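Local coordinates for carbohydrate deacetylase Agd3 (Neosartorya fumigata, PDB 6NWZ), which probably removes acetyl groups from the exopolysaccharide galactosaminogalactan as a metal-binding carbohydrate deacetylase, a step required for biofilm formation by the fungus, at residues 223-226 with 227-231; 529-532 with 533-537. One frame throughout, in Å; residues are numbered along the deposited sequence.

Contact 1 (223-226 with 227-231); sequences SATS and NYLQH
Asn227 folds its side chain back over the start of helix 224-237, and ND2 reaches the backbone carbonyl of Ser223, four residues earlier, with Asn227 ND2 2.9 Å from Ser223 O. That bond is fairly straight (159° at the hydrogen), and Ser223 O lies almost in the amide plane of Asn227, although the donor sits tilted from the carbonyl plane. The torsion explains the approach: with chi1 at -76°, CG stands beside the backbone N of Asn227, so amide nitrogen and main-chain N face the same oxygen. The main-chain share is weak, Asn227 N lying 3.4 Å from Ser223 O. ND2 also donates to Thr220 O, just ahead of the helix.

Ser223 accepts a second time, through its side chain: it is the N-cap, and Ser223 OG takes the N-H of Ser226 N at 3.1 Å, answering one of the N-H groups that has no carbonyl a turn earlier to bond to. Ser226 OG itself is engaged with Ala219 N. Farther round the helix, Thr225 and Leu229 run side by side, pointing the same way, and Thr225 CG2 touches Leu229 CD1 at 3.9 Å. The threonine methyl is anti to its main-chain nitrogen (chi1 -80° for OG1), which turns it to the leucine, while OG1 bonds to Ser165 O. Leu229 continues this apolar side onto Leu145 and Phe147 of strand 144-147. The helical bond from Leu229 N to Thr225 O, 2.8 Å, joins the same two residues.

Chemically, the first turn of the helix, most of whose residues here are buried, is held by two side chains of opposite role: a serine hydroxyl that takes up a main-chain N-H, and an asparagine amide whose ND2 joins the N-cap carbonyl to one in the preceding loop.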
loop_
_atom_site.group_PDB
_atom_site.type_symbol
_atom_site.label_atom_id
_atom_site.label_comp_id
_atom_site.label_asym_id
_atom_site.label_seq_id
_atom_site.Cartn_x
_atom_site.Cartn_y
_atom_site.Cartn_z
ATOM N N SER A 223 13.366 1.822 4.030
ATOM C CA SER A 223 13.451 3.278 3.984
ATOM C C SER A 223 12.242 3.855 3.261
ATOM O O SER A 223 12.002 3.542 2.089
ATOM C CB SER A 223 14.745 3.722 3.300
ATOM O OG SER A 223 14.734 5.116 3.055
ATOM N N ALA A 224 11.487 4.705 3.960
ATOM C CA ALA A 224 10.416 5.439 3.296
ATOM C C ALA A 224 10.979 6.440 2.292
ATOM O O ALA A 224 10.383 6.658 1.229
ATOM C CB ALA A 224 9.534 6.138 4.328
ATOM N N THR A 225 12.131 7.047 2.602
ATOM C CA THR A 225 12.754 7.986 1.669
ATOM C C THR A 225 13.037 7.327 0.324
ATOM O O THR A 225 12.766 7.912 -0.731
ATOM C CB THR A 225 14.046 8.555 2.268
ATOM O OG1 THR A 225 13.730 9.603 3.193
ATOM C CG2 THR A 225 14.953 9.120 1.185
ATOM N N SER A 226 13.572 6.100 0.342
ATOM C CA SER A 226 13.845 5.391 -0.906
ATOM C C SER A 226 12.566 5.163 -1.701
ATOM O O SER A 226 12.545 5.345 -2.925
ATOM C CB SER A 226 14.541 4.063 -0.615
ATOM O OG SER A 226 15.766 4.269 0.066
ATOM N N ASN A 227 11.483 4.769 -1.021
ATOM C CA ASN A 227 10.196 4.611 -1.691
ATOM C C ASN A 227 9.635 5.937 -2.192
ATOM O O ASN A 227 8.787 5.932 -3.090
ATOM C CB ASN A 227 9.190 3.942 -0.753
ATOM C CG ASN A 227 9.432 2.455 -0.613
ATOM O OD1 ASN A 227 8.864 1.652 -1.353
ATOM N ND2 ASN A 227 10.280 2.079 0.337
ATOM N N TYR A 228 10.079 7.062 -1.629
ATOM C CA TYR A 228 9.695 8.371 -2.149
ATOM C C TYR A 228 10.501 8.728 -3.390
ATOM O O TYR A 228 9.944 9.185 -4.394
ATOM C CB TYR A 228 9.888 9.438 -1.072
ATOM C CG TYR A 228 9.701 10.866 -1.549
ATOM C CD1 TYR A 228 8.452 11.331 -1.931
ATOM C CD2 TYR A 228 10.770 11.758 -1.590
ATOM C CE1 TYR A 228 8.268 12.634 -2.353
ATOM C CE2 TYR A 228 10.595 13.070 -2.013
ATOM C CZ TYR A 228 9.337 13.500 -2.393
ATOM O OH TYR A 228 9.129 14.798 -2.817
ATOM N N LEU A 229 11.819 8.524 -3.331
ATOM C CA LEU A 229 12.684 8.928 -4.431
ATOM C C LEU A 229 12.410 8.125 -5.693
ATOM O O LEU A 229 12.550 8.653 -6.802
ATOM C CB LEU A 229 14.150 8.781 -4.021
ATOM C CG LEU A 229 14.632 9.613 -2.831
ATOM C CD1 LEU A 229 16.095 9.324 -2.552
ATOM C CD2 LEU A 229 14.422 11.102 -3.076
ATOM N N GLN A 230 12.013 6.858 -5.552
ATOM C CA GLN A 230 11.957 5.972 -6.710
ATOM C C GLN A 230 10.953 6.453 -7.748
ATOM O O GLN A 230 11.088 6.132 -8.935
ATOM C CB GLN A 230 11.624 4.552 -6.268
ATOM C CG GLN A 230 10.266 4.414 -5.617
ATOM C CD GLN A 230 9.991 2.997 -5.165
ATOM O OE1 GLN A 230 10.756 2.078 -5.462
ATOM N NE2 GLN A 230 8.894 2.813 -4.435
ATOM N N HIS A 231 9.953 7.232 -7.331
ATOM C CA HIS A 231 8.964 7.736 -8.275
ATOM C C HIS A 231 9.554 8.763 -9.232
ATOM O O HIS A 231 8.989 8.995 -10.307
ATOM C CB HIS A 231 7.779 8.325 -7.513
ATOM C CG HIS A 231 7.100 7.337 -6.619
ATOM N ND1 HIS A 231 6.312 6.316 -7.106
ATOM C CD2 HIS A 231 7.101 7.202 -5.272
ATOM C CE1 HIS A 231 5.851 5.600 -6.096
ATOM N NE2 HIS A 231 6.314 6.117 -4.972
#

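Contact 2 (529-532 with 533-537). With ZN (zinc ion), chain I.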
loop_
_atom_site.group_PDB
_atom_site.type_symbol
_atom_site.label_atom_id
_atom_site.label_comp_id
_atom_site.label_asym_id
_atom_site.label_seq_id
_atom_site.Cartn_x
_atom_site.Cartn_y
_atom_site.Cartn_z
ATOM N N ALA A 529 6.547 7.515 9.381
ATOM C CA ALA A 529 7.577 6.975 8.501
ATOM C C ALA A 529 7.171 5.617 7.951
ATOM O O ALA A 529 7.320 5.348 6.753
ATOM C CB ALA A 529 8.903 6.871 9.250
ATOM N N ASP A 530 6.640 4.753 8.814
ATOM C CA ASP A 530 6.319 3.397 8.395
ATOM C C ASP A 530 5.162 3.378 7.403
ATOM O O ASP A 530 5.176 2.600 6.440
ATOM C CB ASP A 530 6.007 2.548 9.622
ATOM C CG ASP A 530 5.765 1.113 9.272
ATOM O OD1 ASP A 530 6.715 0.454 8.802
ATOM O OD2 ASP A 530 4.622 0.651 9.455
ATOM N N THR A 531 4.157 4.232 7.607
ATOM C CA THR A 531 3.014 4.242 6.701
ATOM C C THR A 531 3.355 4.888 5.363
ATOM O O THR A 531 2.811 4.486 4.328
ATOM C CB THR A 531 1.834 4.960 7.352
ATOM O OG1 THR A 531 1.622 4.426 8.664
ATOM C CG2 THR A 531 0.571 4.767 6.520
ATOM N N MET A 532 4.240 5.888 5.355
ATOM C CA MET A 532 4.703 6.437 4.085
ATOM C C MET A 532 5.445 5.384 3.271
ATOM O O MET A 532 5.328 5.340 2.042
ATOM C CB MET A 532 5.596 7.653 4.324
ATOM C CG MET A 532 4.870 8.877 4.865
ATOM S SD MET A 532 3.485 9.415 3.850
ATOM C CE MET A 532 2.089 8.787 4.786
ATOM N N ARG A 533 6.216 4.524 3.942
ATOM C CA ARG A 533 6.898 3.444 3.239
ATOM C C ARG A 533 5.901 2.516 2.555
ATOM O O ARG A 533 6.143 2.046 1.438
ATOM C CB ARG A 533 7.779 2.668 4.216
ATOM C CG ARG A 533 8.500 1.495 3.597
ATOM C CD ARG A 533 9.450 0.847 4.591
ATOM N NE ARG A 533 8.773 0.166 5.695
ATOM C CZ ARG A 533 8.385 -1.107 5.658
ATOM N NH1 ARG A 533 8.590 -1.835 4.566
ATOM N NH2 ARG A 533 7.787 -1.654 6.710
ATOM N N HIS A 534 4.769 2.246 3.211
ATOM C CA HIS A 534 3.731 1.419 2.602
ATOM C C HIS A 534 3.048 2.149 1.454
ATOM O O HIS A 534 2.926 1.611 0.346
ATOM C CB HIS A 534 2.700 1.013 3.657
ATOM C CG HIS A 534 3.274 0.239 4.801
ATOM N ND1 HIS A 534 4.330 -0.634 4.653
ATOM C CD2 HIS A 534 2.940 0.207 6.112
ATOM C CE1 HIS A 534 4.620 -1.174 5.824
ATOM N NE2 HIS A 534 3.791 -0.679 6.725
ATOM N N LEU A 535 2.598 3.384 1.704
ATOM C CA LEU A 535 1.804 4.106 0.716
ATOM C C LEU A 535 2.646 4.519 -0.484
ATOM O O LEU A 535 2.208 4.384 -1.633
ATOM C CB LEU A 535 1.148 5.327 1.365
ATOM C CG LEU A 535 0.119 5.034 2.460
ATOM C CD1 LEU A 535 -0.626 6.298 2.873
ATOM C CD2 LEU A 535 -0.855 3.959 2.007
ATOM N N LEU A 536 3.854 5.031 -0.245
ATOM C CA LEU A 536 4.735 5.371 -1.355
ATOM C C LEU A 536 5.289 4.133 -2.057
ATOM O O LEU A 536 5.829 4.255 -3.161
ATOM C CB LEU A 536 5.872 6.271 -0.861
ATOM C CG LEU A 536 5.397 7.630 -0.332
ATOM C CD1 LEU A 536 6.549 8.491 0.157
ATOM C CD2 LEU A 536 4.620 8.352 -1.414
ATOM N N GLY A 537 5.164 2.957 -1.451
ATOM C CA GLY A 537 5.451 1.704 -2.112
ATOM C C GLY A 537 4.273 1.122 -2.860
ATOM O O GLY A 537 4.363 -0.002 -3.365
HETATM ZN ZN ZN I . 3.437 -0.849 9.082
#
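A zinc site on the last turns of helix 520-536 draws together Asp530 and His534, an i, i+4 pair reaching for the metal from successive turns. Asp530 OD2 binds the zinc ion at 1.9 Å and His534 NE2 at 2.4 Å. Their flat groups stand nearly perpendicular, the carboxylate plane 82° from the imidazole plane, with OD2 meeting the ring at its NE2 corner, where both bind the zinc ion. Asp530 CG is anti to its backbone N (chi1 -176°), whereas His534 CG is turned beside its own N (chi1 -59°); these different rotations bring both side chains to the same side of the helix. The imidazole also lies over the backbone carbonyl of its partner, with Asp530 O 3.3 Å from the ring plane of His534 and displaced toward the rim, and Trp492 stacks on the ring.

The other carboxylate oxygen belongs to Arg533. Arg533 NH2 meets Asp530 OD1 at 3.2 Å in a salt bridge, arriving on the syn side and close to the guanidinium plane. The bend at chi3 swings the arginine end back to the acid. Asp530 is thus shared between a metal and a cation, which would probably stabilise its negative charge and restrict its rotation about CB-CG.

The i, i+4 spacing puts both ligands on one side of the helix, where His534 N bonds to Asp530 O and Leu535 N to Thr531 O. Apolar groups meet elsewhere on the helix. Thr531 and Leu535 lie alongside one another, Thr531 CG2 being 4.1 Å from Leu535 CG, and Met532 CE comes to 4.2 Å from Leu535 CD1. Tyr543 of strand 542-546 packs on Thr531, His534 and Leu535, while Trp573 and Ile577 of helix 569-584 lie against Thr531.

From the N terminus, contact 1 comes first, opening helix 224-237 in the CBM87 part of the chain; contact 2 comes some 300 residues later, closing helix 520-536 in the deacetylase part. Each is local and closes no loop beyond a turn of helix, and because they follow in series they neither nest nor cross. In space, however, the two helix ends touch. His231 NE2 probably hydrogen-bonds to Leu536 O at 2.6 Å, Ala224 CB packs against Ala529 O, and Asn227 OD1 lies against Gly537 CA. The start of one helix thus meets the end of the other, tying CBM87 to the deacetylase part, with the zinc ion bound by Asp530 and His534 about 10 Å from the side chain of Ala224.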